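Side-chain contacts in extracellular ligand-binding receptor (Sphaerobacter thermophilus, PDB 4ZPJ), which probably serves as the substrate-binding component of an ABC transporter, a member of the leucine-binding protein family that also binds zinc ions: residues A[188-193]-A[280-285]; A[177-182]-A[254-259]; A[73-78]-A[96-101]; A[114-119]-A[143-148]. All coordinates share one frame; numbering follows the deposited sequence.

Interaction 1 of 4, residues A[188-193]-A[280-285]. With ZN (zinc ion), chain E.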
loop_
_atom_site.group_PDB
_atom_site.type_symbol
_atom_site.label_atom_id
_atom_site.label_comp_id
_atom_site.label_asym_id
_atom_site.label_seq_id
_atom_site.Cartn_x
_atom_site.Cartn_y
_atom_site.Cartn_z
ATOM N N GLU A 188 14.340 17.662 -6.721
ATOM C CA GLU A 188 15.253 17.499 -7.869
ATOM C C GLU A 188 14.666 18.014 -9.184
ATOM O O GLU A 188 15.350 18.657 -9.927
ATOM C CB GLU A 188 15.632 16.028 -8.100
ATOM C CG GLU A 188 16.163 15.262 -6.905
ATOM C CD GLU A 188 17.499 15.773 -6.403
ATOM O OE1 GLU A 188 18.013 15.190 -5.413
ATOM O OE2 GLU A 188 18.051 16.717 -7.002
ATOM N N THR A 189 13.433 17.641 -9.496
ATOM C CA THR A 189 12.797 18.001 -10.776
ATOM C C THR A 189 11.935 19.271 -10.614
ATOM O O THR A 189 12.110 20.229 -11.341
ATOM C CB THR A 189 11.968 16.817 -11.290
ATOM O OG1 THR A 189 12.803 15.663 -11.289
ATOM C CG2 THR A 189 11.400 17.039 -12.721
ATOM N N LEU A 190 11.053 19.325 -9.634
ATOM C CA LEU A 190 10.167 20.511 -9.571
ATOM C C LEU A 190 10.787 21.787 -8.988
ATOM O O LEU A 190 10.188 22.878 -9.101
ATOM C CB LEU A 190 8.858 20.185 -8.813
ATOM C CG LEU A 190 8.052 19.052 -9.458
ATOM C CD1 LEU A 190 6.865 18.632 -8.555
ATOM C CD2 LEU A 190 7.607 19.445 -10.888
ATOM N N GLY A 191 11.945 21.687 -8.339
ATOM C CA GLY A 191 12.596 22.885 -7.847
ATOM C C GLY A 191 12.123 23.400 -6.506
ATOM O O GLY A 191 12.524 24.483 -6.083
ATOM N N TYR A 192 11.300 22.629 -5.801
ATOM C CA TYR A 192 10.751 23.096 -4.532
ATOM C C TYR A 192 11.797 23.015 -3.442
ATOM O O TYR A 192 12.579 22.070 -3.373
ATOM C CB TYR A 192 9.503 22.263 -4.137
ATOM C CG TYR A 192 8.376 22.292 -5.141
ATOM C CD1 TYR A 192 8.184 23.381 -6.021
ATOM C CD2 TYR A 192 7.464 21.259 -5.180
ATOM C CE1 TYR A 192 7.133 23.380 -6.953
ATOM C CE2 TYR A 192 6.430 21.241 -6.093
ATOM C CZ TYR A 192 6.262 22.289 -6.973
ATOM O OH TYR A 192 5.197 22.203 -7.864
ATOM N N ARG A 193 11.805 24.004 -2.571
ATOM C CA ARG A 193 12.818 24.078 -1.534
ATOM C C ARG A 193 12.239 24.076 -0.148
ATOM O O ARG A 193 12.916 23.655 0.799
ATOM C CB ARG A 193 13.717 25.322 -1.717
ATOM C CG ARG A 193 14.543 25.273 -2.994
ATOM C CD ARG A 193 15.523 24.102 -2.939
ATOM N NE ARG A 193 16.301 23.914 -4.163
ATOM C CZ ARG A 193 16.044 23.044 -5.153
ATOM N NH1 ARG A 193 14.982 22.216 -5.145
ATOM N NH2 ARG A 193 16.887 22.996 -6.181
ATOM N N PRO A 280 1.097 24.740 -5.366
ATOM C CA PRO A 280 1.260 23.360 -5.847
ATOM C C PRO A 280 1.051 22.348 -4.760
ATOM O O PRO A 280 1.487 22.536 -3.637
ATOM C CB PRO A 280 2.720 23.315 -6.355
ATOM C CG PRO A 280 3.024 24.768 -6.706
ATOM C CD PRO A 280 2.269 25.585 -5.680
ATOM N N LEU A 281 0.413 21.257 -5.119
ATOM C CA LEU A 281 0.057 20.239 -4.157
ATOM C C LEU A 281 0.531 18.897 -4.675
ATOM O O LEU A 281 0.310 18.584 -5.853
ATOM C CB LEU A 281 -1.447 20.225 -3.993
ATOM C CG LEU A 281 -2.040 19.033 -3.271
ATOM C CD1 LEU A 281 -1.595 19.009 -1.832
ATOM C CD2 LEU A 281 -3.545 19.123 -3.358
ATOM N N ILE A 282 1.162 18.105 -3.793
ATOM C CA ILE A 282 1.526 16.751 -4.099
ATOM C C ILE A 282 0.673 15.914 -3.175
ATOM O O ILE A 282 0.872 15.907 -1.943
ATOM C CB ILE A 282 3.011 16.483 -3.850
ATOM C CG1 ILE A 282 3.845 17.293 -4.835
ATOM C CG2 ILE A 282 3.291 14.995 -3.922
ATOM C CD1 ILE A 282 5.325 17.208 -4.627
ATOM N N PRO A 283 -0.331 15.254 -3.749
ATOM C CA PRO A 283 -1.110 14.349 -2.979
ATOM C C PRO A 283 -0.372 13.084 -2.771
ATOM O O PRO A 283 0.476 12.696 -3.577
ATOM C CB PRO A 283 -2.310 14.023 -3.867
ATOM C CG PRO A 283 -2.170 14.802 -5.106
ATOM C CD PRO A 283 -0.736 15.282 -5.163
ATOM N N SER A 284 -0.730 12.403 -1.699
ATOM C CA SER A 284 -0.319 11.027 -1.550
ATOM C C SER A 284 -0.962 10.199 -2.653
ATOM O O SER A 284 -2.132 10.433 -3.035
ATOM C CB SER A 284 -0.767 10.486 -0.193
ATOM O OG SER A 284 -0.810 9.081 -0.206
ATOM N N GLY A 285 -0.233 9.190 -3.108
ATOM C CA GLY A 285 -0.798 8.213 -4.025
ATOM C C GLY A 285 -2.054 7.570 -3.525
ATOM O O GLY A 285 -2.938 7.233 -4.298
HETATM ZN ZN ZN E . 19.803 15.835 -4.570
#

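Interaction 2 of 4, residues A[177-182]-A[254-259]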
loop_
_atom_site.group_PDB
_atom_site.type_symbol
_atom_site.label_atom_id
_atom_site.label_comp_id
_atom_site.label_asym_id
_atom_site.label_seq_id
_atom_site.Cartn_x
_atom_site.Cartn_y
_atom_site.Cartn_z
ATOM N N GLN A 177 6.324 4.825 2.092
ATOM C CA GLN A 177 7.350 4.292 1.163
ATOM C C GLN A 177 7.069 4.660 -0.305
ATOM O O GLN A 177 7.995 4.804 -1.063
ATOM C CB GLN A 177 7.468 2.758 1.343
ATOM C CG GLN A 177 8.468 2.032 0.463
ATOM C CD GLN A 177 8.610 0.536 0.754
ATOM O OE1 GLN A 177 7.959 0.036 1.628
ATOM N NE2 GLN A 177 9.472 -0.174 -0.007
ATOM N N TYR A 178 5.803 4.783 -0.714
ATOM C CA TYR A 178 5.511 5.141 -2.080
ATOM C C TYR A 178 5.369 6.656 -2.271
ATOM O O TYR A 178 5.502 7.138 -3.384
ATOM C CB TYR A 178 4.328 4.334 -2.665
ATOM C CG TYR A 178 3.062 4.471 -1.965
ATOM C CD1 TYR A 178 2.302 5.627 -2.128
ATOM C CD2 TYR A 178 2.582 3.466 -1.117
ATOM C CE1 TYR A 178 1.126 5.801 -1.435
ATOM C CE2 TYR A 178 1.404 3.633 -0.438
ATOM C CZ TYR A 178 0.674 4.816 -0.614
ATOM O OH TYR A 178 -0.515 5.067 -0.008
ATOM N N ASP A 179 5.200 7.399 -1.178
ATOM C CA ASP A 179 5.227 8.844 -1.220
ATOM C C ASP A 179 6.616 9.496 -1.098
ATOM O O ASP A 179 6.835 10.592 -1.610
ATOM C CB ASP A 179 4.249 9.402 -0.173
ATOM C CG ASP A 179 2.797 9.077 -0.535
ATOM O OD1 ASP A 179 2.511 9.129 -1.779
ATOM O OD2 ASP A 179 1.960 8.750 0.380
ATOM N N ALA A 180 7.551 8.862 -0.428
ATOM C CA ALA A 180 8.824 9.482 -0.178
ATOM C C ALA A 180 9.547 9.857 -1.478
ATOM O O ALA A 180 10.115 10.927 -1.541
ATOM C CB ALA A 180 9.670 8.545 0.628
ATOM N N PRO A 181 9.484 9.028 -2.532
ATOM C CA PRO A 181 10.184 9.460 -3.802
ATOM C C PRO A 181 9.615 10.714 -4.430
ATOM O O PRO A 181 10.317 11.404 -5.193
ATOM C CB PRO A 181 10.011 8.243 -4.750
ATOM C CG PRO A 181 9.847 7.084 -3.784
ATOM C CD PRO A 181 8.947 7.659 -2.687
ATOM N N ALA A 182 8.381 11.049 -4.064
ATOM C CA ALA A 182 7.781 12.286 -4.547
ATOM C C ALA A 182 8.450 13.480 -3.950
ATOM O O ALA A 182 8.418 14.566 -4.527
ATOM C CB ALA A 182 6.266 12.315 -4.277
ATOM N N PHE A 254 2.506 18.875 0.652
ATOM C CA PHE A 254 2.247 17.448 0.528
ATOM C C PHE A 254 1.094 17.097 1.470
ATOM O O PHE A 254 1.124 17.518 2.615
ATOM C CB PHE A 254 3.475 16.626 0.899
ATOM C CG PHE A 254 3.181 15.146 1.128
ATOM C CD1 PHE A 254 3.071 14.253 0.061
ATOM C CD2 PHE A 254 3.021 14.653 2.384
ATOM C CE1 PHE A 254 2.771 12.900 0.269
ATOM C CE2 PHE A 254 2.730 13.310 2.610
ATOM C CZ PHE A 254 2.606 12.439 1.568
ATOM N N ALA A 255 0.097 16.343 1.000
ATOM C CA ALA A 255 -1.050 15.920 1.819
ATOM C C ALA A 255 -1.403 14.422 1.698
ATOM O O ALA A 255 -1.432 13.824 0.578
ATOM C CB ALA A 255 -2.256 16.727 1.455
ATOM N N PHE A 256 -1.678 13.827 2.857
ATOM C CA PHE A 256 -2.119 12.429 2.972
ATOM C C PHE A 256 -3.344 12.258 3.852
ATOM O O PHE A 256 -3.391 12.776 4.967
ATOM C CB PHE A 256 -0.998 11.585 3.564
ATOM C CG PHE A 256 -1.435 10.238 4.014
ATOM C CD1 PHE A 256 -1.932 10.045 5.308
ATOM C CD2 PHE A 256 -1.327 9.153 3.163
ATOM C CE1 PHE A 256 -2.340 8.789 5.734
ATOM C CE2 PHE A 256 -1.737 7.878 3.580
ATOM C CZ PHE A 256 -2.234 7.701 4.872
ATOM N N HIS A 257 -4.328 11.513 3.352
ATOM C CA HIS A 257 -5.512 11.127 4.122
ATOM C C HIS A 257 -5.825 9.678 3.985
ATOM O O HIS A 257 -6.747 9.203 4.615
ATOM C CB HIS A 257 -6.735 11.878 3.641
ATOM C CG HIS A 257 -6.600 13.340 3.745
ATOM N ND1 HIS A 257 -5.941 14.096 2.790
ATOM C CD2 HIS A 257 -6.953 14.188 4.732
ATOM C CE1 HIS A 257 -5.954 15.360 3.164
ATOM N NE2 HIS A 257 -6.527 15.435 4.358
ATOM N N GLY A 258 -5.082 8.948 3.173
ATOM C CA GLY A 258 -5.480 7.573 2.839
ATOM C C GLY A 258 -6.551 7.634 1.771
ATOM O O GLY A 258 -6.996 8.690 1.377
ATOM N N THR A 259 -6.925 6.486 1.280
ATOM C CA THR A 259 -7.977 6.329 0.339
ATOM C C THR A 259 -9.284 6.342 1.076
ATOM O O THR A 259 -9.720 5.310 1.566
ATOM C CB THR A 259 -7.817 4.988 -0.350
ATOM O OG1 THR A 259 -6.550 5.007 -0.979
ATOM C CG2 THR A 259 -8.939 4.757 -1.337
#

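Interaction 3 of 4, residues A[73-78]-A[96-101]. With ZN (zinc ion), chain H.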
loop_
_atom_site.group_PDB
_atom_site.type_symbol
_atom_site.label_atom_id
_atom_site.label_comp_id
_atom_site.label_asym_id
_atom_site.label_seq_id
_atom_site.Cartn_x
_atom_site.Cartn_y
_atom_site.Cartn_z
ATOM N N GLY A 73 -10.284 -5.688 -1.491
ATOM C CA GLY A 73 -9.312 -5.448 -2.575
ATOM C C GLY A 73 -8.136 -6.398 -2.477
ATOM O O GLY A 73 -7.668 -6.945 -3.464
ATOM N N ASN A 74 -7.665 -6.599 -1.254
ATOM C CA ASN A 74 -6.592 -7.498 -1.019
ATOM C C ASN A 74 -7.021 -8.929 -1.451
ATOM O O ASN A 74 -6.247 -9.637 -2.101
ATOM C CB ASN A 74 -6.154 -7.432 0.455
ATOM C CG ASN A 74 -5.079 -6.356 0.739
ATOM O OD1 ASN A 74 -4.689 -5.545 -0.109
ATOM N ND2 ASN A 74 -4.568 -6.395 1.925
ATOM N N LEU A 75 -8.249 -9.330 -1.093
ATOM C CA LEU A 75 -8.724 -10.659 -1.384
ATOM C C LEU A 75 -8.899 -10.875 -2.866
ATOM O O LEU A 75 -8.530 -11.926 -3.379
ATOM C CB LEU A 75 -10.003 -10.986 -0.592
ATOM C CG LEU A 75 -10.686 -12.306 -0.779
ATOM C CD1 LEU A 75 -9.754 -13.431 -0.401
ATOM C CD2 LEU A 75 -11.998 -12.376 0.017
ATOM N N ARG A 76 -9.411 -9.895 -3.580
ATOM C CA ARG A 76 -9.444 -10.008 -5.052
ATOM C C ARG A 76 -8.082 -10.181 -5.698
ATOM O O ARG A 76 -7.919 -10.992 -6.606
ATOM C CB ARG A 76 -10.082 -8.779 -5.670
ATOM C CG ARG A 76 -11.567 -8.640 -5.363
ATOM C CD ARG A 76 -12.173 -7.445 -6.092
ATOM N NE ARG A 76 -11.560 -6.167 -5.773
ATOM C CZ ARG A 76 -12.109 -5.217 -4.991
ATOM N NH1 ARG A 76 -13.309 -5.380 -4.389
ATOM N NH2 ARG A 76 -11.452 -4.080 -4.791
ATOM N N GLY A 77 -7.091 -9.408 -5.281
ATOM C CA GLY A 77 -5.736 -9.551 -5.883
ATOM C C GLY A 77 -5.133 -10.932 -5.609
ATOM O O GLY A 77 -4.562 -11.586 -6.470
ATOM N N LEU A 78 -5.263 -11.343 -4.371
ATOM C CA LEU A 78 -4.708 -12.586 -3.878
ATOM C C LEU A 78 -5.285 -13.795 -4.599
ATOM O O LEU A 78 -4.512 -14.655 -5.027
ATOM C CB LEU A 78 -4.991 -12.601 -2.397
ATOM C CG LEU A 78 -4.458 -13.518 -1.339
ATOM C CD1 LEU A 78 -4.920 -14.923 -1.637
ATOM C CD2 LEU A 78 -2.956 -13.382 -1.138
ATOM N N LEU A 96 -7.748 -21.951 0.756
ATOM C CA LEU A 96 -7.814 -20.721 1.498
ATOM C C LEU A 96 -8.853 -20.758 2.591
ATOM O O LEU A 96 -9.989 -21.040 2.331
ATOM C CB LEU A 96 -8.226 -19.633 0.549
ATOM C CG LEU A 96 -7.240 -19.342 -0.536
ATOM C CD1 LEU A 96 -7.774 -18.136 -1.289
ATOM C CD2 LEU A 96 -5.866 -19.090 0.027
ATOM N N ILE A 97 -8.448 -20.472 3.810
ATOM C CA ILE A 97 -9.349 -20.330 4.930
ATOM C C ILE A 97 -9.360 -18.835 5.281
ATOM O O ILE A 97 -8.332 -18.276 5.696
ATOM C CB ILE A 97 -8.944 -21.197 6.145
ATOM C CG1 ILE A 97 -9.132 -22.695 5.849
ATOM C CG2 ILE A 97 -9.877 -20.907 7.331
ATOM C CD1 ILE A 97 -7.921 -23.356 5.281
ATOM N N ILE A 98 -10.500 -18.191 5.054
ATOM C CA ILE A 98 -10.618 -16.755 5.147
ATOM C C ILE A 98 -11.351 -16.389 6.430
ATOM O O ILE A 98 -12.487 -16.838 6.655
ATOM C CB ILE A 98 -11.385 -16.115 3.960
ATOM C CG1 ILE A 98 -10.554 -16.003 2.677
ATOM C CG2 ILE A 98 -11.799 -14.673 4.287
ATOM C CD1 ILE A 98 -10.132 -17.298 2.052
ATOM N N GLU A 99 -10.717 -15.541 7.246
ATOM C CA GLU A 99 -11.352 -14.970 8.425
ATOM C C GLU A 99 -11.395 -13.452 8.414
ATOM O O GLU A 99 -10.375 -12.757 8.152
ATOM C CB GLU A 99 -10.630 -15.469 9.659
ATOM C CG GLU A 99 -10.822 -16.965 9.881
ATOM C CD GLU A 99 -12.250 -17.322 10.133
ATOM O OE1 GLU A 99 -13.014 -16.398 10.525
ATOM O OE2 GLU A 99 -12.625 -18.517 9.966
ATOM N N ASP A 100 -12.583 -12.942 8.704
ATOM C CA ASP A 100 -12.822 -11.486 8.829
ATOM C C ASP A 100 -12.472 -11.012 10.253
ATOM O O ASP A 100 -13.027 -11.538 11.257
ATOM C CB ASP A 100 -14.311 -11.204 8.566
ATOM C CG ASP A 100 -14.693 -9.730 8.707
ATOM O OD1 ASP A 100 -13.805 -8.839 8.842
ATOM O OD2 ASP A 100 -15.940 -9.484 8.662
ATOM N N SER A 101 -11.571 -10.036 10.342
ATOM C CA SER A 101 -11.169 -9.436 11.626
ATOM C C SER A 101 -12.078 -8.270 12.019
ATOM O O SER A 101 -11.991 -7.784 13.141
ATOM C CB SER A 101 -9.722 -8.957 11.583
ATOM O OG SER A 101 -9.453 -8.142 10.436
HETATM ZN ZN ZN H . -14.859 -18.188 10.430
HETATM O O HOH W 1 -14.665 -18.480 8.077
HETATM O O HOH W 2 -14.671 -17.924 11.984
#

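Interaction 4 of 4, residues A[114-119]-A[143-148]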
loop_
_atom_site.group_PDB
_atom_site.type_symbol
_atom_site.label_atom_id
_atom_site.label_comp_id
_atom_site.label_asym_id
_atom_site.label_seq_id
_atom_site.Cartn_x
_atom_site.Cartn_y
_atom_site.Cartn_z
ATOM N N GLN A 114 -7.478 -18.961 16.040
ATOM C CA GLN A 114 -8.236 -20.021 15.374
ATOM C C GLN A 114 -7.544 -20.611 14.106
ATOM O O GLN A 114 -7.464 -21.809 13.944
ATOM C CB GLN A 114 -9.641 -19.494 15.062
ATOM C CG GLN A 114 -10.428 -20.292 14.051
ATOM C CD GLN A 114 -11.577 -19.499 13.447
ATOM O OE1 GLN A 114 -12.301 -18.763 14.153
ATOM N NE2 GLN A 114 -11.767 -19.663 12.134
ATOM N N LEU A 115 -7.020 -19.764 13.235
ATOM C CA LEU A 115 -6.408 -20.240 11.998
ATOM C C LEU A 115 -5.176 -21.072 12.313
ATOM O O LEU A 115 -4.937 -22.078 11.671
ATOM C CB LEU A 115 -5.974 -19.075 11.116
ATOM C CG LEU A 115 -7.023 -18.152 10.529
ATOM C CD1 LEU A 115 -6.312 -16.886 10.019
ATOM C CD2 LEU A 115 -7.784 -18.850 9.411
ATOM N N ILE A 116 -4.395 -20.618 13.295
ATOM C CA ILE A 116 -3.254 -21.373 13.768
ATOM C C ILE A 116 -3.691 -22.675 14.472
ATOM O O ILE A 116 -3.290 -23.740 14.043
ATOM C CB ILE A 116 -2.457 -20.581 14.807
ATOM C CG1 ILE A 116 -1.842 -19.313 14.208
ATOM C CG2 ILE A 116 -1.417 -21.487 15.459
ATOM C CD1 ILE A 116 -1.023 -18.519 15.200
ATOM N N GLU A 117 -4.466 -22.562 15.558
ATOM C CA GLU A 117 -4.800 -23.701 16.454
ATOM C C GLU A 117 -5.859 -24.669 15.878
ATOM O O GLU A 117 -5.653 -25.874 15.869
ATOM C CB GLU A 117 -5.332 -23.206 17.818
ATOM C CG GLU A 117 -4.437 -22.266 18.648
ATOM C CD GLU A 117 -5.129 -21.801 19.964
ATOM O OE1 GLU A 117 -6.392 -21.755 20.054
ATOM O OE2 GLU A 117 -4.404 -21.490 20.936
ATOM N N ARG A 118 -6.995 -24.137 15.434
ATOM C CA ARG A 118 -8.095 -24.945 14.855
ATOM C C ARG A 118 -7.771 -25.393 13.430
ATOM O O ARG A 118 -7.760 -26.564 13.109
ATOM C CB ARG A 118 -9.413 -24.127 14.835
ATOM C CG ARG A 118 -10.705 -24.886 14.395
ATOM C CD ARG A 118 -11.964 -23.986 14.153
ATOM N NE ARG A 118 -12.032 -23.311 12.820
ATOM C CZ ARG A 118 -12.228 -23.936 11.640
ATOM N NH1 ARG A 118 -12.269 -23.250 10.503
ATOM N NH2 ARG A 118 -12.386 -25.260 11.569
ATOM N N ASP A 119 -7.523 -24.435 12.563
ATOM C CA ASP A 119 -7.441 -24.748 11.144
ATOM C C ASP A 119 -6.085 -25.308 10.733
ATOM O O ASP A 119 -5.968 -25.904 9.667
ATOM C CB ASP A 119 -7.844 -23.512 10.349
ATOM C CG ASP A 119 -9.312 -23.166 10.564
ATOM O OD1 ASP A 119 -10.127 -24.091 10.373
ATOM O OD2 ASP A 119 -9.675 -22.022 10.941
ATOM N N ALA A 143 4.075 -18.526 17.520
ATOM C CA ALA A 143 3.654 -19.729 16.798
ATOM C C ALA A 143 4.581 -20.120 15.600
ATOM O O ALA A 143 4.377 -21.142 14.970
ATOM C CB ALA A 143 2.210 -19.573 16.340
ATOM N N GLU A 144 5.614 -19.333 15.324
ATOM C CA GLU A 144 6.539 -19.613 14.206
ATOM C C GLU A 144 5.747 -19.804 12.903
ATOM O O GLU A 144 5.963 -20.739 12.143
ATOM C CB GLU A 144 7.499 -20.786 14.542
ATOM C CG GLU A 144 8.242 -20.578 15.889
ATOM C CD GLU A 144 9.334 -21.626 16.221
ATOM O OE1 GLU A 144 9.670 -22.421 15.318
ATOM O OE2 GLU A 144 9.876 -21.641 17.377
HETATM N N MSE A 145 4.853 -18.851 12.651
HETATM C CA MSE A 145 3.946 -18.868 11.518
HETATM C C MSE A 145 4.377 -17.901 10.443
HETATM O O MSE A 145 4.339 -16.662 10.649
HETATM C CB MSE A 145 2.605 -18.395 12.043
HETATM C CG MSE A 145 1.545 -18.264 10.967
HETATM SE SE MSE A 145 1.096 -19.961 10.048
HETATM C CE MSE A 145 0.938 -21.100 11.651
ATOM N N PRO A 146 4.717 -18.426 9.265
ATOM C CA PRO A 146 5.054 -17.552 8.162
ATOM C C PRO A 146 3.879 -16.703 7.779
ATOM O O PRO A 146 2.746 -17.194 7.680
ATOM C CB PRO A 146 5.444 -18.534 7.029
ATOM C CG PRO A 146 5.817 -19.786 7.766
ATOM C CD PRO A 146 4.793 -19.837 8.867
ATOM N N THR A 147 4.118 -15.419 7.637
ATOM C CA THR A 147 3.034 -14.438 7.541
ATOM C C THR A 147 3.362 -13.452 6.435
ATOM O O THR A 147 4.475 -12.944 6.391
ATOM C CB THR A 147 2.901 -13.696 8.871
ATOM O OG1 THR A 147 2.604 -14.629 9.913
ATOM C CG2 THR A 147 1.822 -12.681 8.766
ATOM N N ILE A 148 2.416 -13.216 5.536
ATOM C CA ILE A 148 2.604 -12.282 4.427
ATOM C C ILE A 148 1.627 -11.107 4.640
ATOM O O ILE A 148 0.415 -11.260 4.440
ATOM C CB ILE A 148 2.228 -12.889 3.050
ATOM C CG1 ILE A 148 2.804 -14.267 2.809
ATOM C CG2 ILE A 148 2.661 -11.996 1.917
ATOM C CD1 ILE A 148 4.239 -14.348 2.616
#

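Interaction 1 of 4, residues A[188-193]-A[280-285]
With CG set anti to the carbonyl carbon (chi1 -59°), the Tyr192 side chain is aimed at the strand, and its hydroxyl ends up against the ring of Pro280. OH lies 3.1 Å from Pro280 CB, a close approach made without any hydrogen bond, and CZ of Tyr192 follows at 3.7 Å from the same CB. The two side chains cross obliquely. Ile282 reaches back from its strand with CD1 extended at the end of the chain (chi2 175°), and that methyl comes to the edge of the phenol ring, 4.4 Å from Tyr192 CE2. Here the loop leaving helix 180-188 meets strand 281-283, an edge strand of the four-stranded parallel sheet in an alpha/beta lobe, and Ala252 on the neighbouring strand touches both Tyr192 and Pro280. Leu190 makes two contacts: its CB sits over the centre of one face of the Tyr192 ring, 3.7 Å above the plane, while CD1 stands 4.5 Å from Ile282 CD1. Gly191, with positive phi, turns the chain between Leu190 and Tyr192. At the helix end, apart from this packing, Glu188 binds a zinc ion through OE1, at 2.1 Å.

Interaction 2 of 4, residues A[177-182]-A[254-259]
Asp179 lays its CB and carboxylate against the far rim of the Phe254 ring, CB being 3.8 Å from Phe254 CE1. The two side chains cross at about a right angle, and the carboxylate plane is turned 64° from that of the ring. OD2 of Asp179 arrives at the edge of this ring, in its plane, 3.9 Å from Phe254 CZ, where the slightly positive C-H rim suits a carboxylate oxygen. Phe254 gets there because its CG is anti to the backbone N (chi1 166°), which sends the ring off the strand toward the start of helix 180-188. The same oxygen stands more loosely by Phe256, 4.3 Å from its CD2, in an oblique approach. Phe256 in turn carries the backbone N of Gly258 over the centre of one face, 3.4 Å above the plane.

The acid is buried but well supplied with donors: OD2 bonds Ser284 OG and OD1 bonds the backbone N of Gly285, so both oxygens are tied to the loop that follows strand 281-283. That double grip probably fixes the carboxylate's rotation. Phe212 of helix 203-218 stacks on the Phe254 ring. The start of a helical segment packed on a strand of a parallel sheet, close to where strands 252-256 and 281-283 run out into loops, fits the Rossmann-like alpha/beta lobe of a periplasmic binding protein.

Interaction 3 of 4, residues A[73-78]-A[96-101]
No flat group enters the contact of Leu75 with Ile98; nearby in the chain, the Arg76 guanidinium has Gly73 CA over one face, 3.3 Å above the plane and offset toward the rim, and the Glu99 carboxylate points to a zinc ion. The contact itself is the helix-to-strand packing of a beta-alpha-beta crossover, in which strand 55-61 leads through helix 68-84, and then the short strand 88-89, to the parallel neighbour 92-100. Helix residues Leu75 and Leu78, one turn apart, face strand residues Ile98 and Leu96.

CD1 of Leu75 comes 4.1 Å from CG1 of Ile98, the two branched chains meeting at a slant. For Leu75, CG lies anti to the backbone N (chi1 178°), which brings CD1 to the strand. A turn on, Leu78 CD1 meets Leu96 CD1 at 4.3 Å, a methyl-to-methyl contact. Leu61, Val59 and Ile57 of the central strand 55-61 touch Leu75, Ile98 and Leu96 respectively.

Glu99 points to the other face of the sheet, toward helix 105-117, where Lys111 also bonds OE1. Its two oxygens hold the zinc unequally, OE2 at 2.3 Å and OE1 at 2.6 Å. A water bound to that zinc at 2.4 Å donates a hydrogen bond to Ile98 O, 3.1 Å from the water oxygen.

Interaction 4 of 4, residues A[114-119]-A[143-148]
This is a small apolar contact between the last turn of helix 105-117 and the turn that joins helix 130-142 to strand 147-149, and one side chain, Ile116, carries one side of it. Its CD1 rests on Ala143 CB at 3.6 Å, and CG2 touches the same methyl from 4.2 Å, so the isoleucine straddles the alanine with two of its branches. CG1, set anti to the carbonyl carbon (chi1 -64°), faces the selenomethionine Met145 and lies 4.2 Å from its CE. That chain is bent at both chi2 and chi3, which folds the terminal methyl back toward the helix; the two side chains slide past each other in opposite directions. Both helices belong to the Rossmann-like lobe and pack beside each other on its mixed sheet, with Ile116 also touching Ile139 of the second one. Between Ala143 and Met145 the chain turns through Glu144, whose positive phi, with two bonds back into the last turn, makes a Schellman motif and swings the backbone off the helix toward the strand. Just beyond, Thr147 OG1 donates to Met145 O at 2.8 Å, coming from above the carbonyl plane, 44° out of it. Leu140 packs on both Met145 and Thr147.

Along the chain, interaction 3 closes first, then interaction 4; interactions 1 and 2 follow with their segments interleaved. Interactions 3 and 4 have centres 15 Å apart and share the mixed sheet: strand 92-100 is followed in the chain by helix 105-117, and Leu115 packs on Ile97 and Glu99. Interactions 1 and 2, 11 Å apart between centres, share the four-stranded parallel sheet through neighbouring strands 252-256 and 281-283, where Ser284 N probably bonds Ala255 O. The pairs lie on opposite sides of the chain's centre, 25 to 43 Å apart between centres, consistent with the two alpha/beta lobes of a periplasmic binding protein, with two of the contacts in each lobe.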